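Local structure of replicative DNA helicase (Mycobacterium chimaera, 6RIY) at residues Leu2-Pro7 and Pro121-Glu126. The protein is an intein of the replicative DNA helicase that probably excises itself from the precursor by protein splicing, joining the flanking segments. Numbering follows the deposited sequence.
Sequences LALYTP and PVRCVE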
ATOM      1  N   LEU A   2      -4.731   4.416   0.658  1.00  8.96           N
ATOM      2  CA  LEU A   2      -4.786   3.881  -0.696  1.00  6.86           C
ATOM      3  C   LEU A   2      -6.158   4.131  -1.315  1.00  6.73           C
ATOM      4  O   LEU A   2      -7.175   4.201  -0.625  1.00  8.76           O
ATOM      5  CB  LEU A   2      -4.491   2.367  -0.743  1.00  6.35           C
ATOM      6  CG  LEU A   2      -3.127   1.926  -0.175  1.00  9.19           C
ATOM      7  CD1 LEU A   2      -2.825   0.445  -0.476  1.00  9.69           C
ATOM      8  CD2 LEU A   2      -2.004   2.793  -0.705  1.00 10.46           C
ATOM      9  N   ALA A   3      -6.171   4.244  -2.638  1.00  7.02           N
ATOM     10  CA  ALA A   3      -7.431   4.406  -3.362  1.00  7.24           C
ATOM     11  C   ALA A   3      -8.392   3.271  -3.034  1.00  9.72           C
ATOM     12  O   ALA A   3      -7.982   2.122  -2.852  1.00  7.28           O
ATOM     13  CB  ALA A   3      -7.161   4.435  -4.870  1.00 10.45           C
ATOM     14  N   LEU A   4      -9.688   3.600  -2.969  1.00  8.14           N
ATOM     15  CA  LEU A   4     -10.703   2.599  -2.642  1.00  7.29           C
ATOM     16  C   LEU A   4     -10.683   1.413  -3.588  1.00  7.46           C
ATOM     17  O   LEU A   4     -11.096   0.315  -3.200  1.00 10.35           O
ATOM     18  CB  LEU A   4     -12.093   3.217  -2.682  1.00  8.19           C
ATOM     19  CG  LEU A   4     -12.375   4.454  -1.828  1.00  8.98           C
ATOM     20  CD1 LEU A   4     -13.886   4.710  -1.794  1.00 10.11           C
ATOM     21  CD2 LEU A   4     -11.827   4.240  -0.435  1.00 13.27           C
ATOM     22  N   TYR A   5     -10.288   1.623  -4.840  1.00  7.89           N
ATOM     23  CA  TYR A   5     -10.337   0.554  -5.828  1.00 12.50           C
ATOM     24  C   TYR A   5      -9.102  -0.324  -5.798  1.00 10.28           C
ATOM     25  O   TYR A   5      -8.988  -1.224  -6.642  1.00 13.22           O
ATOM     26  CB  TYR A   5     -10.541   1.113  -7.244  1.00 11.02           C
ATOM     27  CG  TYR A   5      -9.574   2.210  -7.679  1.00 14.68           C
ATOM     28  CD1 TYR A   5      -8.208   1.976  -7.757  1.00 21.53           C
ATOM     29  CD2 TYR A   5     -10.043   3.460  -8.058  1.00 15.92           C
ATOM     30  CE1 TYR A   5      -7.333   2.963  -8.161  1.00 21.10           C
ATOM     31  CE2 TYR A   5      -9.175   4.457  -8.470  1.00 20.52           C
ATOM     32  CZ  TYR A   5      -7.822   4.201  -8.514  1.00 23.53           C
ATOM     33  OH  TYR A   5      -6.953   5.181  -8.928  1.00 25.92           O
ATOM     34  N   THR A   6      -8.191  -0.085  -4.859  1.00  9.63           N
ATOM     35  CA  THR A   6      -6.965  -0.871  -4.787  1.00  8.03           C
ATOM     36  C   THR A   6      -7.308  -2.296  -4.391  1.00  7.21           C
ATOM     37  O   THR A   6      -7.925  -2.498  -3.339  1.00  9.60           O
ATOM     38  CB  THR A   6      -5.975  -0.306  -3.775  1.00  7.45           C
ATOM     39  OG1 THR A   6      -5.720   1.082  -4.033  1.00  8.80           O
ATOM     40  CG2 THR A   6      -4.652  -1.087  -3.868  1.00  6.79           C
ATOM     41  N   PRO A   7      -6.969  -3.297  -5.197  1.00  8.01           N
ATOM     42  CA  PRO A   7      -7.189  -4.683  -4.772  1.00  8.39           C
ATOM     43  C   PRO A   7      -6.137  -5.090  -3.752  1.00  7.87           C
ATOM     44  O   PRO A   7      -4.951  -4.792  -3.905  1.00 10.46           O
ATOM     45  CB  PRO A   7      -7.049  -5.481  -6.073  1.00  9.80           C
ATOM     46  CG  PRO A   7      -6.100  -4.665  -6.897  1.00 14.34           C
ATOM     47  CD  PRO A   7      -6.336  -3.213  -6.524  1.00  8.95           C
ATOM     48  N   PRO A 121     -10.949   9.150  -3.951  1.00 11.62           N
ATOM     49  CA  PRO A 121     -11.209   8.777  -2.551  1.00 11.22           C
ATOM     50  C   PRO A 121     -10.213   7.733  -2.062  1.00  9.83           C
ATOM     51  O   PRO A 121      -9.840   6.818  -2.799  1.00 10.26           O
ATOM     52  CB  PRO A 121     -12.635   8.211  -2.598  1.00 14.07           C
ATOM     53  CG  PRO A 121     -13.262   8.850  -3.826  1.00 18.48           C
ATOM     54  CD  PRO A 121     -12.134   8.941  -4.810  1.00 14.21           C
ATOM     55  N   VAL A 122      -9.790   7.862  -0.798  1.00  9.47           N
ATOM     56  CA  VAL A 122      -8.791   6.960  -0.217  1.00  9.20           C
ATOM     57  C   VAL A 122      -9.214   6.583   1.198  1.00 15.24           C
ATOM     58  O   VAL A 122     -10.080   7.214   1.799  1.00 13.43           O
ATOM     59  CB  VAL A 122      -7.362   7.569  -0.213  1.00  7.84           C
ATOM     60  CG1 VAL A 122      -6.908   7.865  -1.624  1.00  9.37           C
ATOM     61  CG2 VAL A 122      -7.270   8.828   0.681  1.00  8.55           C
ATOM     62  N   ARG A 123      -8.578   5.533   1.730  1.00 10.31           N
ATOM     63  CA  ARG A 123      -8.775   5.082   3.106  1.00  9.50           C
ATOM     64  C   ARG A 123      -7.461   4.557   3.670  1.00  9.43           C
ATOM     65  O   ARG A 123      -6.643   4.007   2.931  1.00  9.82           O
ATOM     66  CB  ARG A 123      -9.784   3.930   3.212  1.00 16.06           C
ATOM     67  CG  ARG A 123     -11.235   4.248   2.999  1.00 22.21           C
ATOM     68  CD  ARG A 123     -12.051   2.950   3.111  1.00 21.97           C
ATOM     69  NE  ARG A 123     -12.312   2.581   4.500  1.00 22.19           N
ATOM     70  CZ  ARG A 123     -12.656   1.363   4.904  1.00 18.65           C
ATOM     71  NH1 ARG A 123     -12.759   0.368   4.028  1.00 15.37           N
ATOM     72  NH2 ARG A 123     -12.886   1.136   6.187  1.00 17.97           N
ATOM     73  N   CYS A 124      -7.314   4.643   4.992  1.00 12.69           N
ATOM     74  CA  CYS A 124      -6.226   3.993   5.716  1.00 17.38           C
ATOM     75  C   CYS A 124      -6.735   2.828   6.555  1.00 11.63           C
ATOM     76  O   CYS A 124      -7.858   2.847   7.069  1.00 12.87           O
ATOM     77  CB  CYS A 124      -5.496   4.958   6.655  1.00 27.18           C
ATOM     78  SG  CYS A 124      -4.727   6.353   5.867  1.00 35.45           S
ATOM     79  N   VAL A 125      -5.864   1.836   6.733  1.00 16.58           N
ATOM     80  CA  VAL A 125      -6.095   0.738   7.663  1.00 18.77           C
ATOM     81  C   VAL A 125      -4.926   0.696   8.639  1.00 18.03           C
ATOM     82  O   VAL A 125      -3.818   1.151   8.343  1.00 16.95           O
ATOM     83  CB  VAL A 125      -6.239  -0.622   6.946  1.00 15.42           C
ATOM     84  CG1 VAL A 125      -7.411  -0.602   5.977  1.00 17.89           C
ATOM     85  CG2 VAL A 125      -4.940  -0.974   6.207  1.00 17.76           C
ATOM     86  N   GLU A 126      -5.180   0.135   9.814  1.00 15.51           N
ATOM     87  CA  GLU A 126      -4.110  -0.291  10.703  1.00 20.27           C
ATOM     88  C   GLU A 126      -4.195  -1.802  10.865  1.00 14.39           C
ATOM     89  O   GLU A 126      -5.289  -2.366  10.904  1.00 15.32           O
ATOM     90  CB  GLU A 126      -4.198   0.414  12.054  1.00 18.93           C
ATOM     91  CG  GLU A 126      -4.315   1.929  11.929  1.00 26.55           C
ATOM     92  CD  GLU A 126      -4.252   2.652  13.261  1.00 40.92           C
ATOM     93  OE1 GLU A 126      -3.411   2.278  14.107  1.00 43.43           O
ATOM     94  OE2 GLU A 126      -5.042   3.600  13.462  1.00 39.56           O
TER
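Three backbone hydrogen bonds define the pairing. Leu2 and Arg123 form an antiparallel hydrogen-bonded pair: Leu2 N gives to Arg123 O at 3.0 Å, and Arg123 N gives to Leu2 O at the same length, 3.0 Å, each donor lying above the carbonyl plane. Beyond the non-hydrogen-bonded pair Ala3-Val122, Leu4 N gives to Pro121 O at a longer 3.2 Å. Two CA-H...O contacts fill in between, the shorter from Val122 CA to Leu2 O (3.2 Å). This short ladder adds strand 2-3 as an outermost strand beside 122-127, tying the chain's start to a late strand of the Hedgehog/intein (HINT) fold.

Where the pairing ends, 2-7 bends in a type I turn from Ala3 to Thr6. Ala3 O takes both Thr6 N and Thr6 OG1, the hydroxyl at 2.8 Å, in plane and on a lone pair.

Apolar packing rests on Leu4, whose CG stands anti to the carbonyl carbon, beside the backbone N (chi1 -55°). Its CD1 meets Pro121 CB at 3.8 Å, while CD2 presses on Arg123 CG at 3.5 Å, Leu4 crossing each of the two at about a right angle. Bent at chi3 (81°), the arginine carries its guanidinium onward to the carbonyl oxygens of Val20 and Thr40.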